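Local structure of putative acetamidase/formamidase (Yersinia enterocolitica subsp. palearctica serotype O:3, 5UBU) at residues B[100-106]-B[203-209]; B[125-129]-B[313-317]; B[263-267]-B[283-288]. The protein probably hydrolyses carbon-nitrogen bonds in linear amides such as acetamide or formamide, and binds sodium ions in the crystal. All coordinates share one frame; numbering follows the deposited sequence.

Interaction 1 (B[100-106]-B[203-209])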
ATOM      1  N   ASP B 100       6.602  30.302  10.046  1.00 47.29           N
ATOM      2  CA  ASP B 100       6.883  30.169  11.480  1.00 47.05           C
ATOM      3  C   ASP B 100       6.479  28.784  11.967  1.00 45.48           C
ATOM      4  O   ASP B 100       6.012  27.941  11.186  1.00 45.14           O
ATOM      5  CB  ASP B 100       6.147  31.247  12.304  1.00 47.64           C
ATOM      6  CG  ASP B 100       6.652  32.661  12.019  1.00 48.98           C
ATOM      7  OD1 ASP B 100       7.726  32.797  11.394  1.00 49.56           O
ATOM      8  OD2 ASP B 100       5.989  33.636  12.447  1.00 49.36           O
ATOM      9  N   VAL B 101       6.683  28.556  13.260  1.00 44.90           N
ATOM     10  CA  VAL B 101       6.347  27.295  13.890  1.00 44.43           C
ATOM     11  C   VAL B 101       5.737  27.545  15.259  1.00 44.89           C
ATOM     12  O   VAL B 101       6.243  28.370  16.026  1.00 46.76           O
ATOM     13  CB  VAL B 101       7.600  26.416  14.066  1.00 44.38           C
ATOM     14  CG1 VAL B 101       7.301  25.182  14.899  1.00 43.69           C
ATOM     15  CG2 VAL B 101       8.151  26.007  12.711  1.00 44.35           C
ATOM     16  N   ILE B 102       4.645  26.840  15.553  1.00 43.17           N
ATOM     17  CA  ILE B 102       4.000  26.938  16.848  1.00 42.64           C
ATOM     18  C   ILE B 102       4.562  25.802  17.687  1.00 41.68           C
ATOM     19  O   ILE B 102       4.544  24.653  17.259  1.00 40.95           O
ATOM     20  CB  ILE B 102       2.480  26.741  16.757  1.00 42.47           C
ATOM     21  CG1 ILE B 102       1.840  27.800  15.859  1.00 43.12           C
ATOM     22  CG2 ILE B 102       1.849  26.768  18.148  1.00 43.46           C
ATOM     23  CD1 ILE B 102       2.005  29.231  16.345  1.00 43.98           C
ATOM     24  N   ALA B 103       5.074  26.126  18.870  1.00 41.97           N
ATOM     25  CA  ALA B 103       5.601  25.123  19.784  1.00 41.79           C
ATOM     26  C   ALA B 103       4.536  24.922  20.850  1.00 41.40           C
ATOM     27  O   ALA B 103       4.138  25.879  21.506  1.00 41.56           O
ATOM     28  CB  ALA B 103       6.906  25.591  20.407  1.00 42.79           C
ATOM     29  N   VAL B 104       4.069  23.688  21.014  1.00 40.83           N
ATOM     30  CA  VAL B 104       3.037  23.396  22.005  1.00 40.81           C
ATOM     31  C   VAL B 104       3.583  22.439  23.050  1.00 40.74           C
ATOM     32  O   VAL B 104       3.780  21.253  22.780  1.00 40.13           O
ATOM     33  CB  VAL B 104       1.782  22.774  21.354  1.00 40.08           C
ATOM     34  CG1 VAL B 104       0.710  22.510  22.407  1.00 40.22           C
ATOM     35  CG2 VAL B 104       1.243  23.684  20.260  1.00 40.11           C
ATOM     36  N   TYR B 105       3.840  22.962  24.243  1.00 41.44           N
ATOM     37  CA  TYR B 105       4.334  22.149  25.346  1.00 41.97           C
ATOM     38  C   TYR B 105       3.168  21.761  26.237  1.00 41.71           C
ATOM     39  O   TYR B 105       2.498  22.619  26.778  1.00 42.13           O
ATOM     40  CB  TYR B 105       5.419  22.887  26.147  1.00 43.24           C
ATOM     41  CG  TYR B 105       5.787  22.183  27.428  1.00 44.33           C
ATOM     42  CD1 TYR B 105       6.341  20.910  27.403  1.00 44.63           C
ATOM     43  CD2 TYR B 105       5.609  22.796  28.667  1.00 46.22           C
ATOM     44  CE1 TYR B 105       6.667  20.239  28.574  1.00 45.61           C
ATOM     45  CE2 TYR B 105       5.948  22.136  29.848  1.00 47.14           C
ATOM     46  CZ  TYR B 105       6.473  20.857  29.789  1.00 46.64           C
ATOM     47  OH  TYR B 105       6.809  20.183  30.935  1.00 47.40           O
ATOM     48  N   ILE B 106       2.919  20.463  26.374  1.00 41.26           N
ATOM     49  CA  ILE B 106       1.828  19.981  27.216  1.00 41.46           C
ATOM     50  C   ILE B 106       2.373  19.823  28.639  1.00 43.19           C
ATOM     51  O   ILE B 106       3.314  19.061  28.864  1.00 43.67           O
ATOM     52  CB  ILE B 106       1.257  18.651  26.693  1.00 39.98           C
ATOM     53  CG1 ILE B 106       0.799  18.809  25.230  1.00 38.73           C
ATOM     54  CG2 ILE B 106       0.101  18.196  27.576  1.00 40.42           C
ATOM     55  CD1 ILE B 106       0.354  17.519  24.568  1.00 37.84           C
ATOM     56  N   SER B 203       6.006  16.728  26.610  1.00 43.66           N
ATOM     57  CA  SER B 203       6.368  16.762  25.197  1.00 42.86           C
ATOM     58  C   SER B 203       6.111  18.151  24.627  1.00 42.65           C
ATOM     59  O   SER B 203       5.231  18.866  25.093  1.00 42.54           O
ATOM     60  CB  SER B 203       5.549  15.749  24.395  1.00 42.10           C
ATOM     61  OG  SER B 203       4.184  16.149  24.253  1.00 41.71           O
ATOM     62  N   ILE B 204       6.887  18.507  23.607  1.00 42.39           N
ATOM     63  CA  ILE B 204       6.760  19.780  22.909  1.00 42.21           C
ATOM     64  C   ILE B 204       6.539  19.412  21.459  1.00 41.25           C
ATOM     65  O   ILE B 204       7.390  18.767  20.868  1.00 41.37           O
ATOM     66  CB  ILE B 204       8.038  20.643  23.004  1.00 43.05           C
ATOM     67  CG1 ILE B 204       8.453  20.856  24.463  1.00 43.86           C
ATOM     68  CG2 ILE B 204       7.816  21.989  22.317  1.00 43.19           C
ATOM     69  CD1 ILE B 204       9.782  21.585  24.632  1.00 44.64           C
ATOM     70  N   THR B 205       5.405  19.804  20.891  1.00 40.53           N
ATOM     71  CA  THR B 205       5.113  19.506  19.489  1.00 39.78           C
ATOM     72  C   THR B 205       5.312  20.783  18.661  1.00 39.87           C
ATOM     73  O   THR B 205       4.835  21.858  19.040  1.00 40.20           O
ATOM     74  CB  THR B 205       3.678  18.966  19.305  1.00 39.23           C
ATOM     75  OG1 THR B 205       3.506  17.781  20.083  1.00 39.18           O
ATOM     76  CG2 THR B 205       3.404  18.631  17.851  1.00 38.82           C
ATOM     77  N   TYR B 206       6.026  20.648  17.540  1.00 39.54           N
ATOM     78  CA  TYR B 206       6.307  21.763  16.630  1.00 39.73           C
ATOM     79  C   TYR B 206       5.441  21.623  15.385  1.00 39.20           C
ATOM     80  O   TYR B 206       5.523  20.621  14.694  1.00 38.85           O
ATOM     81  CB  TYR B 206       7.788  21.783  16.270  1.00 40.07           C
ATOM     82  CG  TYR B 206       8.678  21.906  17.490  1.00 40.50           C
ATOM     83  CD1 TYR B 206       8.761  23.103  18.189  1.00 41.13           C
ATOM     84  CD2 TYR B 206       9.443  20.836  17.938  1.00 40.40           C
ATOM     85  CE1 TYR B 206       9.568  23.232  19.312  1.00 41.63           C
ATOM     86  CE2 TYR B 206      10.257  20.957  19.058  1.00 40.97           C
ATOM     87  CZ  TYR B 206      10.315  22.161  19.742  1.00 41.55           C
ATOM     88  OH  TYR B 206      11.115  22.305  20.849  1.00 42.11           O
ATOM     89  N   LEU B 207       4.611  22.629  15.116  1.00 39.41           N
ATOM     90  CA  LEU B 207       3.683  22.621  13.979  1.00 39.24           C
ATOM     91  C   LEU B 207       3.965  23.777  13.010  1.00 39.79           C
ATOM     92  O   LEU B 207       4.087  24.920  13.442  1.00 40.43           O
ATOM     93  CB  LEU B 207       2.253  22.746  14.502  1.00 39.22           C
ATOM     94  CG  LEU B 207       1.779  21.607  15.420  1.00 38.84           C
ATOM     95  CD1 LEU B 207       0.464  21.950  16.113  1.00 38.93           C
ATOM     96  CD2 LEU B 207       1.643  20.308  14.635  1.00 38.32           C
ATOM     97  N   PRO B 208       4.018  23.496  11.693  1.00 39.60           N
ATOM     98  CA  PRO B 208       4.323  24.546  10.740  1.00 40.27           C
ATOM     99  C   PRO B 208       3.154  25.476  10.447  1.00 40.56           C
ATOM    100  O   PRO B 208       2.099  25.025  10.014  1.00 40.11           O
ATOM    101  CB  PRO B 208       4.705  23.775   9.471  1.00 40.12           C
ATOM    102  CG  PRO B 208       4.201  22.386   9.652  1.00 39.26           C
ATOM    103  CD  PRO B 208       3.562  22.279  11.004  1.00 38.99           C
ATOM    104  N   VAL B 209       3.377  26.771  10.648  1.00 41.33           N
ATOM    105  CA  VAL B 209       2.359  27.772  10.401  1.00 41.87           C
ATOM    106  C   VAL B 209       2.217  28.026   8.904  1.00 42.32           C
ATOM    107  O   VAL B 209       3.212  28.169   8.197  1.00 42.74           O
ATOM    108  CB  VAL B 209       2.704  29.112  11.094  1.00 42.83           C
ATOM    109  CG1 VAL B 209       1.637  30.169  10.805  1.00 43.49           C
ATOM    110  CG2 VAL B 209       2.837  28.916  12.595  1.00 42.52           C
TER
HETATM  111  O   HOH W   1       2.998  18.366  22.561  1.00 36.72           O
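Val104 O is held by two donors: Thr205 N at 2.9 Å and a water whose oxygen lies 3.0 Å away. The same water donates to Ser203 OG and sits 2.6 Å from Thr205 OG1. It thus ties one carbonyl to two side chains on the opposite strand. Ser203 OG is also bonded to Gly200 O.

The strands 101-106 and 203-208 run antiparallel at 160°. Val104-Thr205 and Ile102-Leu207 are hydrogen-bonded pairs. Val209 N to Asp100 O and Ile106 N to Ser203 O close the two ends. The Asp100 carboxylate leads away from 203-209 to a salt bridge with Lys249.

Ala103 and Tyr206 face the same side. Ala103 CB lies 3.7 Å from Tyr206 CE1, and Val101 CG1 meets Tyr206 CB. Tyr206 CG stands anti to the carbonyl carbon (chi1 -58°), which lays its ring beside Ala103 CB. Its hydroxyl bonds to Glu259. Further along, Tyr105 CD1 rests 3.6 Å from Ile204 CG1. Met12 of helix 11-15 packs on Ala103, Tyr105 and Ile204. On the other face, Ile102 CG1 touches Val209 CG2 at 3.6 Å, and strand 169-175 packs there.

Six backbone hydrogen bonds hold the pair, apolar side chains pack on both faces, and the buried water gives Val104 O and the Ser203 and Thr205 hydroxyls a shared partner.

Interaction 2 (B[125-129]-B[313-317])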
ATOM      1  N   HIS B 125     -17.442  -0.553  10.592  1.00 48.40           N
ATOM      2  CA  HIS B 125     -16.736  -0.064   9.410  1.00 47.46           C
ATOM      3  C   HIS B 125     -15.613   0.931   9.732  1.00 45.86           C
ATOM      4  O   HIS B 125     -15.270   1.788   8.911  1.00 44.43           O
ATOM      5  CB  HIS B 125     -17.723   0.523   8.393  1.00 48.52           C
ATOM      6  CG  HIS B 125     -18.846  -0.407   8.059  1.00 50.46           C
ATOM      7  ND1 HIS B 125     -18.682  -1.511   7.243  1.00 49.87           N
ATOM      8  CD2 HIS B 125     -20.148  -0.401   8.434  1.00 50.99           C
ATOM      9  CE1 HIS B 125     -19.834  -2.146   7.132  1.00 50.54           C
ATOM     10  NE2 HIS B 125     -20.741  -1.491   7.838  1.00 51.75           N
ATOM     11  N   PHE B 126     -15.039   0.797  10.925  1.00 45.43           N
ATOM     12  CA  PHE B 126     -13.947   1.661  11.355  1.00 44.34           C
ATOM     13  C   PHE B 126     -13.037   0.915  12.331  1.00 43.09           C
ATOM     14  O   PHE B 126     -13.495   0.390  13.331  1.00 42.84           O
ATOM     15  CB  PHE B 126     -14.494   2.937  11.968  1.00 45.10           C
ATOM     16  CG  PHE B 126     -13.431   3.942  12.314  1.00 46.07           C
ATOM     17  CD1 PHE B 126     -12.828   4.711  11.315  1.00 45.85           C
ATOM     18  CD2 PHE B 126     -13.039   4.139  13.634  1.00 46.67           C
ATOM     19  CE1 PHE B 126     -11.852   5.639  11.629  1.00 45.53           C
ATOM     20  CE2 PHE B 126     -12.068   5.076  13.953  1.00 46.38           C
ATOM     21  CZ  PHE B 126     -11.469   5.827  12.950  1.00 45.73           C
ATOM     22  N   GLY B 127     -11.750   0.862  12.006  1.00 42.43           N
ATOM     23  CA  GLY B 127     -10.757   0.177  12.818  1.00 41.96           C
ATOM     24  C   GLY B 127      -9.654  -0.417  11.964  1.00 41.32           C
ATOM     25  O   GLY B 127      -9.729  -0.428  10.732  1.00 42.51           O
ATOM     26  N   GLY B 128      -8.635  -0.944  12.634  1.00 40.07           N
ATOM     27  CA  GLY B 128      -7.481  -1.536  11.974  1.00 37.84           C
ATOM     28  C   GLY B 128      -7.670  -2.938  11.446  1.00 36.89           C
ATOM     29  O   GLY B 128      -7.100  -3.273  10.415  1.00 36.90           O
ATOM     30  N   LEU B 129      -8.458  -3.758  12.148  1.00 36.66           N
ATOM     31  CA  LEU B 129      -8.704  -5.162  11.748  1.00 36.27           C
ATOM     32  C   LEU B 129     -10.119  -5.414  11.226  1.00 36.69           C
ATOM     33  O   LEU B 129     -10.744  -6.444  11.527  1.00 37.22           O
ATOM     34  CB  LEU B 129      -8.385  -6.107  12.917  1.00 36.27           C
ATOM     35  CG  LEU B 129      -6.958  -6.050  13.477  1.00 35.54           C
ATOM     36  CD1 LEU B 129      -6.807  -7.044  14.620  1.00 36.02           C
ATOM     37  CD2 LEU B 129      -5.914  -6.336  12.413  1.00 34.83           C
ATOM     38  N   ASN B 313      -1.223   5.842  14.608  1.00 42.71           N
ATOM     39  CA  ASN B 313      -2.526   5.269  14.304  1.00 44.68           C
ATOM     40  C   ASN B 313      -2.434   4.524  12.998  1.00 43.71           C
ATOM     41  O   ASN B 313      -1.584   4.819  12.169  1.00 42.15           O
ATOM     42  CB  ASN B 313      -3.600   6.377  14.212  1.00 45.77           C
ATOM     43  CG  ASN B 313      -3.673   7.041  12.843  1.00 45.96           C
ATOM     44  OD1 ASN B 313      -4.171   6.448  11.886  1.00 46.17           O
ATOM     45  ND2 ASN B 313      -3.279   8.309  12.769  1.00 46.26           N
HETATM   46  N   MSE B 314      -3.292   3.537  12.822  1.00 45.76           N
HETATM   47  CA  MSE B 314      -3.321   2.810  11.562  1.00 47.52           C
HETATM   48  C   MSE B 314      -4.789   2.575  11.275  1.00 47.28           C
HETATM   49  O   MSE B 314      -5.166   1.585  10.673  1.00 48.92           O
HETATM   50  CB  MSE B 314      -2.306   1.671  11.595  1.00 50.57           C
HETATM   51  CG  MSE B 314      -2.708   0.260  11.982  1.00 57.45           C
HETATM   52 SE   MSE B 314      -2.034  -0.933  10.576  1.00 65.97          SE
HETATM   53  CE  MSE B 314      -3.781  -1.679  10.070  1.00 63.65           C
ATOM     54  N   VAL B 315      -5.611   3.548  11.667  1.00 46.62           N
ATOM     55  CA  VAL B 315      -7.060   3.478  11.507  1.00 48.40           C
ATOM     56  C   VAL B 315      -7.701   4.707  10.843  1.00 48.58           C
ATOM     57  O   VAL B 315      -8.713   4.596  10.154  1.00 49.28           O
ATOM     58  CB  VAL B 315      -7.744   3.235  12.881  1.00 50.10           C
ATOM     59  CG1 VAL B 315      -7.212   1.956  13.518  1.00 51.28           C
ATOM     60  CG2 VAL B 315      -7.545   4.396  13.846  1.00 49.33           C
ATOM     61  N   ASP B 316      -7.104   5.874  11.042  1.00 48.83           N
ATOM     62  CA  ASP B 316      -7.644   7.123  10.509  1.00 50.08           C
ATOM     63  C   ASP B 316      -7.444   7.228   8.983  1.00 48.54           C
ATOM     64  O   ASP B 316      -6.676   6.450   8.417  1.00 48.41           O
ATOM     65  CB  ASP B 316      -6.975   8.279  11.268  1.00 51.08           C
ATOM     66  CG  ASP B 316      -7.234   8.212  12.788  1.00 53.27           C
ATOM     67  OD1 ASP B 316      -8.390   7.925  13.202  1.00 54.75           O
ATOM     68  OD2 ASP B 316      -6.293   8.479  13.566  1.00 54.26           O
ATOM     69  N   PRO B 317      -8.143   8.176   8.308  1.00 47.83           N
ATOM     70  CA  PRO B 317      -8.018   8.354   6.844  1.00 46.59           C
ATOM     71  C   PRO B 317      -6.574   8.300   6.332  1.00 43.53           C
ATOM     72  O   PRO B 317      -6.335   7.916   5.188  1.00 42.84           O
ATOM     73  CB  PRO B 317      -8.650   9.719   6.613  1.00 47.60           C
ATOM     74  CG  PRO B 317      -9.718   9.776   7.651  1.00 49.47           C
ATOM     75  CD  PRO B 317      -9.139   9.108   8.868  1.00 49.12           C
TER
HETATM   76  O   HOH W   2     -10.061   2.514   9.720  1.00 25.74           O
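Phe126 reaches Val315 and Asp316 where two loops meet. Loop 125-129 lies between strands 117-122 and 145-151. Loop 313-317 joins strand 308-313 to strand 319-326 and begins with an Asx turn. Asn313 OD1 accepts from Val315 N at 3.2 Å, in the carbonyl plane and on a lone pair. It also accepts from Asp316 N, which lies above that plane.

The Phe126 side chain leaves with CG anti to the backbone N (chi1 -174°), which carries the ring across to the turn. Phe126 CZ comes 3.7 Å from Asp316 OD1, which lies at the ring edge, near the ring plane. Ring and carboxylate are 31° apart. Val315 O lies 3.6 Å from Phe126 CE1. The Asp316 side chain is itself about 4 Å from a bound sodium ion, which places the turn beside the sodium sites. Asp195 is a ligand of one of them.

Gly127 follows. At its backbone angles a CB would be jammed against the preceding carbonyl O, which calls for glycine. Gly127 N donates to a water at 3.3 Å. That water also seems to bridge to Val315 O, though the modelled distance is doubtfully short.

Gly128 presents only backbone. Val315 CG1 points at Gly128 N and also touches Gly127 C. Gly128 O accepts from Arg278 NE of the second subunit, so the loop meets a subunit interface too. The selenomethionine chain of Met314 bends at chi2 and chi3 and brings Met314 CE to 3.7 Å from Gly128 O.

Interaction 3 (B[263-267]-B[283-288])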
ATOM      1  N   THR B 263      14.153  12.160  23.344  1.00 49.64           N
ATOM      2  CA  THR B 263      14.261  12.110  21.869  1.00 47.47           C
ATOM      3  C   THR B 263      13.682  13.289  21.094  1.00 46.11           C
ATOM      4  O   THR B 263      13.032  14.168  21.649  1.00 45.96           O
ATOM      5  CB  THR B 263      13.468  10.886  21.310  1.00 45.80           C
ATOM      6  OG1 THR B 263      12.058  11.118  21.438  1.00 44.26           O
ATOM      7  CG2 THR B 263      13.834   9.597  22.028  1.00 46.89           C
ATOM      8  N   ILE B 264      13.957  13.267  19.792  1.00 44.79           N
ATOM      9  CA  ILE B 264      13.392  14.204  18.830  1.00 43.91           C
ATOM     10  C   ILE B 264      12.669  13.252  17.865  1.00 42.54           C
ATOM     11  O   ILE B 264      13.074  12.095  17.726  1.00 41.15           O
ATOM     12  CB  ILE B 264      14.434  15.092  18.101  1.00 43.83           C
ATOM     13  CG1 ILE B 264      15.334  14.279  17.170  1.00 43.09           C
ATOM     14  CG2 ILE B 264      15.251  15.878  19.111  1.00 46.08           C
ATOM     15  CD1 ILE B 264      16.259  15.133  16.345  1.00 43.55           C
HETATM   16  N   MSE B 265      11.610  13.727  17.209  1.00 42.31           N
HETATM   17  CA  MSE B 265      10.847  12.883  16.305  1.00 41.92           C
HETATM   18  C   MSE B 265      10.201  13.637  15.190  1.00 39.91           C
HETATM   19  O   MSE B 265       9.725  14.744  15.387  1.00 41.07           O
HETATM   20  CB  MSE B 265       9.758  12.223  17.166  1.00 44.58           C
HETATM   21  CG  MSE B 265       8.778  11.307  16.405  1.00 46.13           C
HETATM   22 SE   MSE B 265       7.103  11.015  17.437  1.00 50.27          SE
HETATM   23  CE  MSE B 265       7.848   9.684  18.663  1.00 50.45           C
ATOM     24  N   SER B 266      10.205  13.044  13.998  1.00 37.57           N
ATOM     25  CA  SER B 266       9.543  13.617  12.828  1.00 36.20           C
ATOM     26  C   SER B 266       8.281  12.787  12.637  1.00 35.23           C
ATOM     27  O   SER B 266       8.345  11.554  12.608  1.00 34.38           O
ATOM     28  CB  SER B 266      10.424  13.555  11.592  1.00 35.55           C
ATOM     29  OG  SER B 266      11.526  14.433  11.703  1.00 36.44           O
ATOM     30  N   ILE B 267       7.143  13.459  12.499  1.00 35.06           N
ATOM     31  CA  ILE B 267       5.852  12.786  12.369  1.00 34.98           C
ATOM     32  C   ILE B 267       5.267  12.897  10.970  1.00 34.05           C
ATOM     33  O   ILE B 267       4.850  13.964  10.557  1.00 34.64           O
ATOM     34  CB  ILE B 267       4.854  13.371  13.388  1.00 36.20           C
ATOM     35  CG1 ILE B 267       5.437  13.255  14.808  1.00 37.74           C
ATOM     36  CG2 ILE B 267       3.504  12.662  13.291  1.00 36.01           C
ATOM     37  CD1 ILE B 267       4.627  13.944  15.885  1.00 38.85           C
ATOM     38  N   ASP B 283      12.226  13.190   6.761  1.00 31.93           N
ATOM     39  CA  ASP B 283      12.149  14.478   7.446  1.00 32.78           C
ATOM     40  C   ASP B 283      13.179  14.523   8.564  1.00 34.02           C
ATOM     41  O   ASP B 283      13.810  15.557   8.776  1.00 35.71           O
ATOM     42  CB  ASP B 283      10.778  14.729   8.054  1.00 32.38           C
ATOM     43  CG  ASP B 283      10.663  16.123   8.647  1.00 33.57           C
ATOM     44  OD1 ASP B 283      10.685  17.091   7.864  1.00 34.31           O
ATOM     45  OD2 ASP B 283      10.530  16.254   9.887  1.00 33.97           O
ATOM     46  N   LEU B 284      13.328  13.406   9.280  1.00 33.66           N
ATOM     47  CA  LEU B 284      14.298  13.323  10.366  1.00 34.53           C
ATOM     48  C   LEU B 284      15.707  13.551   9.814  1.00 35.70           C
ATOM     49  O   LEU B 284      16.479  14.331  10.373  1.00 37.48           O
ATOM     50  CB  LEU B 284      14.203  11.971  11.083  1.00 34.28           C
ATOM     51  CG  LEU B 284      15.128  11.748  12.281  1.00 35.49           C
ATOM     52  CD1 LEU B 284      14.946  12.842  13.316  1.00 36.63           C
ATOM     53  CD2 LEU B 284      14.852  10.395  12.896  1.00 35.19           C
ATOM     54  N   ILE B 285      16.017  12.891   8.698  1.00 35.04           N
ATOM     55  CA  ILE B 285      17.323  13.035   8.042  1.00 35.91           C
ATOM     56  C   ILE B 285      17.569  14.491   7.650  1.00 36.63           C
ATOM     57  O   ILE B 285      18.663  15.006   7.856  1.00 38.08           O
ATOM     58  CB  ILE B 285      17.455  12.103   6.815  1.00 35.06           C
ATOM     59  CG1 ILE B 285      17.499  10.647   7.287  1.00 34.66           C
ATOM     60  CG2 ILE B 285      18.733  12.401   6.040  1.00 36.20           C
ATOM     61  CD1 ILE B 285      17.424   9.628   6.174  1.00 34.06           C
ATOM     62  N   TYR B 286      16.559  15.158   7.097  1.00 36.04           N
ATOM     63  CA  TYR B 286      16.738  16.556   6.719  1.00 37.22           C
ATOM     64  C   TYR B 286      16.935  17.455   7.954  1.00 38.07           C
ATOM     65  O   TYR B 286      17.657  18.466   7.898  1.00 39.01           O
ATOM     66  CB  TYR B 286      15.595  17.092   5.859  1.00 36.79           C
ATOM     67  CG  TYR B 286      15.442  16.476   4.483  1.00 36.72           C
ATOM     68  CD1 TYR B 286      16.532  15.935   3.786  1.00 37.59           C
ATOM     69  CD2 TYR B 286      14.234  16.591   3.798  1.00 36.32           C
ATOM     70  CE1 TYR B 286      16.373  15.413   2.505  1.00 37.40           C
ATOM     71  CE2 TYR B 286      14.086  16.095   2.511  1.00 36.28           C
ATOM     72  CZ  TYR B 286      15.157  15.513   1.868  1.00 36.84           C
ATOM     73  OH  TYR B 286      15.000  15.017   0.593  1.00 37.29           O
ATOM     74  N   TRP B 287      16.296  17.069   9.054  1.00 37.00           N
ATOM     75  CA  TRP B 287      16.394  17.796  10.310  1.00 37.79           C
ATOM     76  C   TRP B 287      17.799  17.638  10.886  1.00 39.37           C
ATOM     77  O   TRP B 287      18.409  18.619  11.327  1.00 41.20           O
ATOM     78  CB  TRP B 287      15.297  17.307  11.266  1.00 36.76           C
ATOM     79  CG  TRP B 287      15.152  18.041  12.561  1.00 37.75           C
ATOM     80  CD1 TRP B 287      15.647  19.278  12.879  1.00 39.37           C
ATOM     81  CD2 TRP B 287      14.268  17.689  13.627  1.00 37.39           C
ATOM     82  NE1 TRP B 287      15.227  19.652  14.126  1.00 40.10           N
ATOM     83  CE2 TRP B 287      14.364  18.704  14.602  1.00 38.89           C
ATOM     84  CE3 TRP B 287      13.437  16.588  13.873  1.00 36.32           C
ATOM     85  CZ2 TRP B 287      13.667  18.654  15.806  1.00 39.20           C
ATOM     86  CZ3 TRP B 287      12.740  16.535  15.071  1.00 36.73           C
ATOM     87  CH2 TRP B 287      12.857  17.568  16.021  1.00 38.26           C
ATOM     88  N   LEU B 288      18.327  16.415  10.838  1.00 38.78           N
ATOM     89  CA  LEU B 288      19.674  16.132  11.333  1.00 40.14           C
ATOM     90  C   LEU B 288      20.741  16.880  10.524  1.00 41.76           C
ATOM     91  O   LEU B 288      21.731  17.347  11.090  1.00 43.90           O
ATOM     92  CB  LEU B 288      19.944  14.625  11.329  1.00 39.26           C
ATOM     93  CG  LEU B 288      19.071  13.795  12.276  1.00 38.21           C
ATOM     94  CD1 LEU B 288      19.269  12.309  12.046  1.00 37.56           C
ATOM     95  CD2 LEU B 288      19.340  14.150  13.728  1.00 39.45           C
TER
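Ser266 and Leu284 bring the backbones nearest, CA to CA 5.4 Å, where strand 263-267 and helix 283-288 pass with axes 8.1 Å apart and directions 130° apart.

The polar link is Ser266 OG to Asp283 OD2, 2.8 Å, with the serine as donor. The hydroxyl meets the carboxylate oxygen on its anti side, 23° out of the carboxylate plane. The same OD2 forms a salt bridge with Arg257 NE. Two donors therefore grip this buried oxygen, which would favour a charged carboxylate.

Trp287 is the flat group against which the strand packs. With CG anti to the backbone N, the indole reaches from the helix to the strand. Ile264 comes from the opposite direction. Its CD1 sits over one face of the Trp287 six-membered ring in a CH-pi contact, 4.0 Å from the centroid and 10° off the ring normal. Ile264 CB meets Trp287 CH2 at 3.6 Å. Two strand oxygens approach the indole edge near its plane: Met265 O lies 3.5 Å from Trp287 CZ3, and Ser266 OG 3.6 Å from Trp287 CE3. The ring is thus met both over a face and along its rim. Arg257 adds a cation-pi contact.

Leu284 and Leu288 extend the apolar patch. Leu284 CD1 is 4.0 Å from Ile264 CD1, and Leu288 CD2 reaches the same methyl.

Leu138 of the fourth subunit touches Ile285. Within the chain, helix 296-306 packs on Leu284 and Ile285. The helix of this contact lies against the sheet where strand 263-270 runs between strands 257-260 and 319-326.

Overall arrangement
Interactions 1 and 3 share the nine-stranded mixed sheet. Strand 257-260 separates strand 203-208 of interaction 1 from strand 263-270 of interaction 3. Their centres are about 14 Å apart, and interaction 1 closes along the chain before interaction 3 opens. Interaction 2 lies on the other side of the chain's centre from interaction 1. It is about 26 Å from interaction 1 and about 25 Å from interaction 3, centre to centre. It joins two loops, one following strand 308-313, an edge strand of that sheet within the chain. Its segments alternate with those of interaction 1 and enclose interaction 3. Interaction 1 pairs two strands of the sheet, interaction 3 seats a helix against it, and interaction 2 lies near the sodium ions and a subunit interface.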